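Fimbrial structural subunit (Actinomyces naeslundii, PDB 3QDH) probably forms the shaft of type 2 fimbriae as a repeating pilin subunit, and carries adhesive modules for attachment to streptococci and host cells during oral biofilm development. Local coordinates at residues 30-35 / 101-106; 37-42 / 127-132; 198-203 / 247-252. All blocks are in the same frame, centred on the assembly; numbering follows the deposited sequence. Where two conformers were deposited one is given.

Interaction 1 of 3, residues 30-35 / 101-106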
loop_
_atom_site.group_PDB
_atom_site.type_symbol
_atom_site.label_atom_id
_atom_site.label_comp_id
_atom_site.label_asym_id
_atom_site.label_seq_id
_atom_site.Cartn_x
_atom_site.Cartn_y
_atom_site.Cartn_z
ATOM N N SER A 30 -11.363 -12.964 -6.842
ATOM C CA SER A 30 -12.155 -13.390 -7.984
ATOM C C SER A 30 -13.124 -14.487 -7.535
ATOM O O SER A 30 -12.718 -15.467 -6.893
ATOM C CB SER A 30 -11.228 -13.909 -9.092
ATOM O OG SER A 30 -11.977 -14.260 -10.247
ATOM N N THR A 31 -14.402 -14.318 -7.856
ATOM C CA THR A 31 -15.402 -15.323 -7.495
ATOM C C THR A 31 -15.244 -16.530 -8.419
ATOM O O THR A 31 -15.248 -16.385 -9.637
ATOM C CB THR A 31 -16.830 -14.761 -7.598
ATOM O OG1 THR A 31 -16.992 -13.701 -6.646
ATOM C CG2 THR A 31 -17.861 -15.860 -7.308
ATOM N N ALA A 32 -15.084 -17.719 -7.828
ATOM C CA ALA A 32 -14.922 -18.939 -8.612
ATOM C C ALA A 32 -16.207 -19.276 -9.377
ATOM O O ALA A 32 -17.300 -19.303 -8.791
ATOM C CB ALA A 32 -14.492 -20.108 -7.707
ATOM N N PRO A 33 -16.090 -19.520 -10.696
ATOM C CA PRO A 33 -17.255 -19.885 -11.502
ATOM C C PRO A 33 -17.834 -21.242 -11.102
ATOM O O PRO A 33 -17.178 -22.026 -10.409
ATOM C CB PRO A 33 -16.694 -19.962 -12.927
ATOM C CG PRO A 33 -15.265 -20.240 -12.757
ATOM C CD PRO A 33 -14.843 -19.546 -11.482
ATOM N N THR A 34 -19.060 -21.496 -11.544
ATOM C CA THR A 34 -19.701 -22.790 -11.381
ATOM C C THR A 34 -19.399 -23.615 -12.626
ATOM O O THR A 34 -19.882 -23.308 -13.713
ATOM C CB THR A 34 -21.223 -22.622 -11.172
ATOM O OG1 THR A 34 -21.439 -21.741 -10.063
ATOM C CG2 THR A 34 -21.870 -23.954 -10.865
ATOM N N LEU A 35 -18.563 -24.638 -12.478
ATOM C CA LEU A 35 -18.171 -25.443 -13.625
ATOM C C LEU A 35 -19.106 -26.637 -13.772
ATOM O O LEU A 35 -19.591 -27.176 -12.777
ATOM C CB LEU A 35 -16.706 -25.908 -13.509
ATOM C CG LEU A 35 -15.595 -24.870 -13.283
ATOM C CD1 LEU A 35 -14.222 -25.534 -13.313
ATOM C CD2 LEU A 35 -15.644 -23.705 -14.267
ATOM N N LYS A 101 -17.344 -19.185 -4.465
ATOM C CA LYS A 101 -16.493 -18.745 -3.365
ATOM C C LYS A 101 -15.354 -17.875 -3.866
ATOM O O LYS A 101 -14.846 -18.078 -4.982
ATOM C CB LYS A 101 -15.938 -19.936 -2.571
ATOM C CG LYS A 101 -17.003 -20.933 -2.059
ATOM C CD LYS A 101 -17.894 -20.341 -0.962
ATOM C CE LYS A 101 -18.807 -21.424 -0.372
ATOM N NZ LYS A 101 -20.121 -20.867 0.060
ATOM N N LYS A 102 -14.932 -16.924 -3.033
ATOM C CA LYS A 102 -13.845 -16.023 -3.421
ATOM C C LYS A 102 -12.441 -16.598 -3.289
ATOM O O LYS A 102 -12.039 -17.085 -2.223
ATOM C CB LYS A 102 -13.953 -14.680 -2.695
ATOM C CG LYS A 102 -15.039 -13.779 -3.269
ATOM C CD LYS A 102 -15.191 -12.501 -2.444
ATOM C CE LYS A 102 -16.529 -11.825 -2.743
ATOM N NZ LYS A 102 -16.951 -10.912 -1.629
ATOM N N VAL A 103 -11.712 -16.545 -4.404
ATOM C CA VAL A 103 -10.292 -16.853 -4.454
ATOM C C VAL A 103 -9.555 -15.520 -4.338
ATOM O O VAL A 103 -9.803 -14.610 -5.139
ATOM C CB VAL A 103 -9.900 -17.490 -5.805
ATOM C CG1 VAL A 103 -8.453 -17.943 -5.758
ATOM C CG2 VAL A 103 -10.854 -18.658 -6.182
ATOM N N SER A 104 -8.654 -15.404 -3.363
ATOM C CA SER A 104 -8.024 -14.115 -3.076
ATOM C C SER A 104 -6.558 -14.183 -2.658
ATOM O O SER A 104 -6.042 -15.237 -2.285
ATOM C CB SER A 104 -8.846 -13.343 -2.024
ATOM O OG SER A 104 -8.867 -14.033 -0.789
ATOM N N ALA A 105 -5.890 -13.035 -2.752
ATOM C CA ALA A 105 -4.570 -12.848 -2.189
ATOM C C ALA A 105 -4.370 -11.365 -1.926
ATOM O O ALA A 105 -5.118 -10.532 -2.435
ATOM C CB ALA A 105 -3.499 -13.377 -3.130
ATOM N N VAL A 106 -3.365 -11.041 -1.125
ATOM C CA VAL A 106 -3.031 -9.646 -0.854
ATOM C C VAL A 106 -1.688 -9.364 -1.517
ATOM O O VAL A 106 -0.657 -9.879 -1.078
ATOM C CB VAL A 106 -2.963 -9.364 0.669
ATOM C CG1 VAL A 106 -2.521 -7.923 0.941
ATOM C CG2 VAL A 106 -4.316 -9.636 1.338
#
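Three backbone hydrogen bonds carry this antiparallel contact between the end of strand 23-31 and the beginning of strand 102-111. S30 and V103 form a hydrogen-bonded pair with a bond in each direction. S30 N reaches V103 O at 2.8 Å in the plane of that carbonyl, whereas V103 N meets S30 O at 2.9 Å from above the carbonyl plane. T31 and K102 follow as a non-hydrogen-bonded pair, their CA atoms 4.4 Å apart. The third bond, nearly straight at 171°, runs from A32 N to K101 O over 2.9 Å and continues the pairing just past the end of the first strand.

Apolar contact is slight: CB of A32, which also lies 3.4 Å from K101 O beside the bond just described, is 4.2 Å from CG2 of V103. V103 sets CG1 anti to its backbone N (chi1 -173°), which leaves CG2 beside the N and near S30 O; the same side chain packs on L64 of strand 57-64 and on F44 of strand 39-49. On the other face of the sheet T31 and K102 cross obliquely, OG1 of T31 lying 3.9 Å from CG of K102, and the lysine then runs away, extended.

The polar atoms left by the pairing find partners beyond it: the buried hydroxyl of S30, on the face of V103, is hydrogen-bonded to S5 O, and the backbone N of K102 to OE1 of E65.

With V103 buried against a strand of the second sheet and K102 exposed, the pairing is that of a beta-sandwich sheet, consistent with the CnaA/DEv-IgG fold of this pilin module.

Interaction 2 of 3, residues 37-42 / 127-132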
loop_
_atom_site.group_PDB
_atom_site.type_symbol
_atom_site.label_atom_id
_atom_site.label_comp_id
_atom_site.label_asym_id
_atom_site.label_seq_id
_atom_site.Cartn_x
_atom_site.Cartn_y
_atom_site.Cartn_z
ATOM N N ALA A 37 -19.909 -30.521 -14.320
ATOM C CA ALA A 37 -19.291 -31.717 -13.746
ATOM C C ALA A 37 -17.988 -32.137 -14.447
ATOM O O ALA A 37 -17.011 -32.458 -13.778
ATOM C CB ALA A 37 -20.294 -32.880 -13.735
ATOM N N LYS A 38 -17.974 -32.105 -15.784
ATOM C CA LYS A 38 -16.819 -32.586 -16.560
ATOM C C LYS A 38 -15.959 -31.454 -17.144
ATOM O O LYS A 38 -15.241 -31.651 -18.128
ATOM C CB LYS A 38 -17.275 -33.546 -17.680
ATOM C CG LYS A 38 -17.885 -34.870 -17.195
ATOM C CD LYS A 38 -16.816 -35.783 -16.586
ATOM C CE LYS A 38 -17.297 -37.229 -16.468
ATOM N NZ LYS A 38 -16.331 -38.060 -15.674
ATOM N N SER A 39 -16.040 -30.271 -16.537
ATOM C CA SER A 39 -15.192 -29.141 -16.918
ATOM C C SER A 39 -14.139 -28.936 -15.829
ATOM O O SER A 39 -14.473 -28.875 -14.639
ATOM C CB SER A 39 -16.057 -27.884 -17.111
ATOM O OG SER A 39 -15.258 -26.723 -17.263
ATOM N N PHE A 40 -12.870 -28.846 -16.229
ATOM C CA PHE A 40 -11.769 -28.722 -15.275
ATOM C C PHE A 40 -10.866 -27.552 -15.600
ATOM O O PHE A 40 -10.733 -27.192 -16.764
ATOM C CB PHE A 40 -10.917 -29.997 -15.273
ATOM C CG PHE A 40 -11.706 -31.245 -15.015
ATOM C CD1 PHE A 40 -11.878 -31.715 -13.718
ATOM C CD2 PHE A 40 -12.286 -31.939 -16.068
ATOM C CE1 PHE A 40 -12.621 -32.878 -13.467
ATOM C CE2 PHE A 40 -13.037 -33.100 -15.835
ATOM C CZ PHE A 40 -13.200 -33.568 -14.530
ATOM N N TYR A 41 -10.248 -26.967 -14.571
ATOM C CA TYR A 41 -9.195 -25.958 -14.772
ATOM C C TYR A 41 -7.921 -26.549 -15.374
ATOM O O TYR A 41 -7.403 -27.560 -14.892
ATOM C CB TYR A 41 -8.824 -25.255 -13.463
ATOM C CG TYR A 41 -9.940 -24.386 -12.927
ATOM C CD1 TYR A 41 -10.268 -23.175 -13.540
ATOM C CD2 TYR A 41 -10.675 -24.788 -11.808
ATOM C CE1 TYR A 41 -11.309 -22.375 -13.043
ATOM C CE2 TYR A 41 -11.704 -23.995 -11.298
ATOM C CZ TYR A 41 -12.017 -22.800 -11.924
ATOM O OH TYR A 41 -13.049 -22.053 -11.417
ATOM N N LYS A 42 -7.423 -25.895 -16.420
ATOM C CA LYS A 42 -6.072 -26.143 -16.921
ATOM C C LYS A 42 -5.115 -25.381 -16.026
ATOM O O LYS A 42 -3.989 -25.828 -15.755
ATOM C CB LYS A 42 -5.924 -25.633 -18.356
ATOM C CG LYS A 42 -6.779 -26.345 -19.415
ATOM C CD LYS A 42 -6.511 -25.665 -20.766
ATOM C CE LYS A 42 -7.622 -25.886 -21.753
ATOM N NZ LYS A 42 -7.362 -25.138 -23.025
ATOM N N SER A 127 -6.991 -17.731 -16.174
ATOM C CA SER A 127 -7.506 -19.084 -15.981
ATOM C C SER A 127 -8.158 -19.616 -17.251
ATOM O O SER A 127 -8.529 -18.851 -18.146
ATOM C CB SER A 127 -8.462 -19.167 -14.779
ATOM O OG SER A 127 -9.626 -18.383 -14.963
ATOM N N ASP A 128 -8.253 -20.936 -17.334
ATOM C CA ASP A 128 -8.900 -21.579 -18.466
ATOM C C ASP A 128 -9.409 -22.940 -18.026
ATOM O O ASP A 128 -8.881 -23.534 -17.081
ATOM C CB ASP A 128 -7.902 -21.702 -19.623
ATOM C CG ASP A 128 -8.576 -21.881 -20.976
ATOM O OD1 ASP A 128 -9.803 -21.631 -21.125
ATOM O OD2 ASP A 128 -7.845 -22.269 -21.904
ATOM N N THR A 129 -10.433 -23.427 -18.714
ATOM C CA THR A 129 -11.048 -24.711 -18.407
ATOM C C THR A 129 -11.203 -25.527 -19.682
ATOM O O THR A 129 -11.188 -24.969 -20.781
ATOM C CB THR A 129 -12.449 -24.518 -17.812
ATOM O OG1 THR A 129 -13.202 -23.663 -18.679
ATOM C CG2 THR A 129 -12.364 -23.889 -16.409
ATOM N N VAL A 130 -11.374 -26.835 -19.523
ATOM C CA VAL A 130 -11.522 -27.758 -20.656
ATOM C C VAL A 130 -12.497 -28.872 -20.262
ATOM O O VAL A 130 -12.501 -29.310 -19.103
ATOM C CB VAL A 130 -10.135 -28.341 -21.070
ATOM C CG1 VAL A 130 -9.519 -29.204 -19.930
ATOM C CG2 VAL A 130 -10.216 -29.128 -22.392
ATOM N N TYR A 131 -13.346 -29.296 -21.197
ATOM C CA TYR A 131 -14.176 -30.483 -20.995
ATOM C C TYR A 131 -13.287 -31.715 -21.147
ATOM O O TYR A 131 -12.519 -31.828 -22.108
ATOM C CB TYR A 131 -15.347 -30.533 -21.991
ATOM C CG TYR A 131 -16.370 -31.632 -21.718
ATOM C CD1 TYR A 131 -16.154 -32.945 -22.146
ATOM C CD2 TYR A 131 -17.551 -31.350 -21.040
ATOM C CE1 TYR A 131 -17.092 -33.951 -21.895
ATOM C CE2 TYR A 131 -18.498 -32.349 -20.788
ATOM C CZ TYR A 131 -18.258 -33.643 -21.217
ATOM O OH TYR A 131 -19.193 -34.632 -20.964
ATOM N N ALA A 132 -13.360 -32.613 -20.173
ATOM C CA ALA A 132 -12.617 -33.862 -20.239
ATOM C C ALA A 132 -13.402 -34.990 -19.571
ATOM O O ALA A 132 -14.109 -34.773 -18.586
ATOM C CB ALA A 132 -11.241 -33.709 -19.604
HETATM O O HOH W 1 -14.660 -25.972 -20.194
#
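The ring of Y131 has CB of K38 over one face, a CH-pi contact 3.9 Å from the centroid and 26° off the normal, offset toward the rim. At the edge of the F40 ring, in its plane, lies A132 O, 3.4 Å from CE2; P135 and P136 also touch this ring, and K96 makes a cation-pi contact with it. Y41 meets D128 O near its ring plane, while CG2 of T129 approaches CD1 obliquely at 3.6 Å, the two side chains running alongside each other; L92 and I95 of helix 89-96 pack on the same tyrosine.

The backbones beneath are antiparallel neighbours, strands 39-49 and 118-131 of the sandwich in the CnaA-like module. F40 and V130 exchange two bonds, V130 N lying in the plane of the F40 carbonyl. A132 N meets K38 O at 2.9 Å, almost along the C=O axis, and K42 N bonds to D128 O.

The extended chain of K42 crosses V130 at about a right angle, CE 3.6 Å from CB, and delivers NZ to OD2 of D128 in a 3.1 Å salt bridge entered from above the carboxylate plane. On the side of the sheet that carries S39, T129 and Y41, a water bridges OG of S39 and OG1 of T129, 3.1 Å from each.

Interaction 3 of 3, residues 198-203 / 247-252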
loop_
_atom_site.group_PDB
_atom_site.type_symbol
_atom_site.label_atom_id
_atom_site.label_comp_id
_atom_site.label_asym_id
_atom_site.label_seq_id
_atom_site.Cartn_x
_atom_site.Cartn_y
_atom_site.Cartn_z
ATOM N N LYS A 198 -2.800 22.078 14.956
ATOM C CA LYS A 198 -1.763 21.491 15.816
ATOM C C LYS A 198 -2.182 20.187 16.512
ATOM O O LYS A 198 -1.337 19.485 17.073
ATOM C CB LYS A 198 -1.305 22.505 16.874
ATOM C CG LYS A 198 -0.412 23.619 16.353
ATOM C CD LYS A 198 0.005 24.558 17.486
ATOM C CE LYS A 198 1.077 25.552 17.052
ATOM N NZ LYS A 198 0.646 26.476 15.961
ATOM N N ASP A 199 -3.478 19.873 16.478
ATOM C CA ASP A 199 -4.029 18.696 17.166
ATOM C C ASP A 199 -3.553 17.364 16.583
ATOM O O ASP A 199 -3.740 17.092 15.395
ATOM C CB ASP A 199 -5.559 18.754 17.185
ATOM C CG ASP A 199 -6.091 19.688 18.250
ATOM O OD1 ASP A 199 -6.514 20.810 17.902
ATOM O OD2 ASP A 199 -6.070 19.306 19.441
ATOM N N LYS A 200 -2.952 16.535 17.437
ATOM C CA LYS A 200 -2.333 15.281 17.007
ATOM C C LYS A 200 -2.821 14.074 17.813
ATOM O O LYS A 200 -3.439 14.230 18.871
ATOM C CB LYS A 200 -0.800 15.391 17.082
ATOM C CG LYS A 200 -0.214 15.326 18.497
ATOM C CD LYS A 200 1.287 15.603 18.505
ATOM C CE LYS A 200 1.937 15.205 19.828
ATOM N NZ LYS A 200 1.492 16.038 20.986
ATOM N N GLU A 201 -2.541 12.877 17.296
ATOM C CA GLU A 201 -2.782 11.622 18.013
ATOM C C GLU A 201 -1.850 10.519 17.507
ATOM O O GLU A 201 -1.254 10.640 16.432
ATOM C CB GLU A 201 -4.256 11.188 17.915
ATOM C CG GLU A 201 -4.687 10.660 16.546
ATOM C CD GLU A 201 -6.139 10.214 16.507
ATOM O OE1 GLU A 201 -6.812 10.488 15.491
ATOM O OE2 GLU A 201 -6.615 9.592 17.485
ATOM N N GLY A 202 -1.726 9.453 18.293
ATOM C CA GLY A 202 -0.926 8.291 17.907
ATOM C C GLY A 202 0.551 8.427 18.222
ATOM O O GLY A 202 0.988 9.428 18.795
ATOM N N ASP A 203 1.318 7.405 17.853
ATOM C CA ASP A 203 2.766 7.411 18.023
ATOM C C ASP A 203 3.461 8.059 16.815
ATOM O O ASP A 203 2.834 8.243 15.765
ATOM C CB ASP A 203 3.274 5.982 18.243
ATOM C CG ASP A 203 2.911 5.433 19.616
ATOM O OD1 ASP A 203 2.160 6.105 20.361
ATOM O OD2 ASP A 203 3.378 4.323 19.955
ATOM N N CYS A 247 -3.494 16.546 6.263
ATOM C CA CYS A 247 -2.797 17.209 7.369
ATOM C C CYS A 247 -2.001 16.241 8.237
ATOM O O CYS A 247 -2.459 15.134 8.556
ATOM C CB CYS A 247 -3.781 17.956 8.275
ATOM S SG CYS A 247 -4.776 19.232 7.504
ATOM N N TYR A 248 -0.809 16.689 8.624
ATOM C CA TYR A 248 0.008 16.019 9.624
ATOM C C TYR A 248 0.485 17.047 10.658
ATOM O O TYR A 248 0.304 18.254 10.473
ATOM C CB TYR A 248 1.211 15.343 8.971
ATOM C CG TYR A 248 0.898 14.073 8.214
ATOM C CD1 TYR A 248 1.051 12.828 8.821
ATOM C CD2 TYR A 248 0.471 14.112 6.885
ATOM C CE1 TYR A 248 0.777 11.652 8.134
ATOM C CE2 TYR A 248 0.193 12.935 6.183
ATOM C CZ TYR A 248 0.349 11.710 6.819
ATOM O OH TYR A 248 0.090 10.539 6.153
ATOM N N VAL A 249 1.080 16.556 11.743
ATOM C CA VAL A 249 1.587 17.414 12.818
ATOM C C VAL A 249 3.080 17.158 13.050
ATOM O O VAL A 249 3.491 16.044 13.397
ATOM C CB VAL A 249 0.780 17.224 14.131
ATOM C CG1 VAL A 249 1.393 18.028 15.277
ATOM C CG2 VAL A 249 -0.677 17.622 13.928
ATOM N N LEU A 250 3.882 18.199 12.840
ATOM C CA LEU A 250 5.328 18.129 13.042
ATOM C C LEU A 250 5.708 18.660 14.425
ATOM O O LEU A 250 5.313 19.758 14.805
ATOM C CB LEU A 250 6.055 18.908 11.942
ATOM C CG LEU A 250 7.580 18.809 11.859
ATOM C CD1 LEU A 250 8.022 17.398 11.500
ATOM C CD2 LEU A 250 8.126 19.818 10.853
ATOM N N VAL A 251 6.470 17.864 15.168
ATOM C CA VAL A 251 6.891 18.220 16.523
ATOM C C VAL A 251 8.417 18.274 16.593
ATOM O O VAL A 251 9.087 17.297 16.261
ATOM C CB VAL A 251 6.349 17.206 17.571
ATOM C CG1 VAL A 251 6.875 17.524 18.977
ATOM C CG2 VAL A 251 4.826 17.192 17.568
ATOM N N GLU A 252 8.959 19.416 17.016
ATOM C CA GLU A 252 10.396 19.529 17.283
ATOM C C GLU A 252 10.722 18.913 18.644
ATOM O O GLU A 252 10.156 19.303 19.669
ATOM C CB GLU A 252 10.879 20.983 17.205
ATOM C CG GLU A 252 12.390 21.098 16.977
ATOM C CD GLU A 252 12.933 22.525 17.033
ATOM O OE1 GLU A 252 12.152 23.500 16.943
ATOM O OE2 GLU A 252 14.168 22.667 17.157
#
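Two polar side-chain ends are each gripped once, both from beyond the segments: OE1 of E201 by a salt bridge from NZ of K187 on strand 182-188, and OH of Y248 by a hydrogen bond with F227 O. A backbone hydrogen bond between E201 and K187 ties the glutamate down a second time. No hydrogen bond joins 198-203 to 247-252; the two meet by van der Waals contact alone.

V249 carries the contact. Its CB points at the passing chain and both methyls lie against its carbonyl oxygens: CG2, anti to the carbonyl carbon, comes to 3.4 Å from D199 O, while CG1, anti to the backbone N (chi1 175°), lies 3.6 Å from K198 O. Both carbonyl oxygens therefore look onto hydrocarbon here, although the backbone of D199 is also hydrogen-bonded with K189. K200 then lies across the valines at about a right angle. Its CG takes the crowded position between the backbone N and the carbonyl carbon (chi1 75°), with CB 3.8 Å from CB of V249. The aliphatic chain continues until CD reaches CG2 of V251 at 4.0 Å, and the bend at chi4 (-67°) turns NZ aside. The lysine also makes a cation-pi contact with Y186.

Y248 and L250 point away from the passing chain, L250 onto F183, L185 and I163, while C247 is joined by a disulfide to C196, shortly before K198. The short, weakly bonded strand 200-201 and strand 245-254 both pair with 182-188, in a curled sheet that belongs to the SpaA-like, CnaB/IgG-rev module. Y248, L250 and E252 match the start of the E-box of sortase-assembled pilins, whose glutamate in relatives promotes an intramolecular isopeptide bond.

Overall arrangement
Interactions 1 and 2 belong to one module and touch, their centres 15 Å apart. The loop leaving interaction 1 lies against the tyrosine of interaction 2: P33 CD is 3.1 Å from Y41 OH, and L35 CD1 packs on Y41 CE2 at 3.6 Å. Their segments alternate along the chain, consecutive strands passing from the sheet of interaction 1 to that of interaction 2. The zinc ion, held by D70, D73 and E90, is about 13 Å from the V103 side chain and about 14 Å from that of Y41. Interaction 3 sits in the following module, with its centre 42 Å from that of interaction 1 and 56 Å from that of interaction 2.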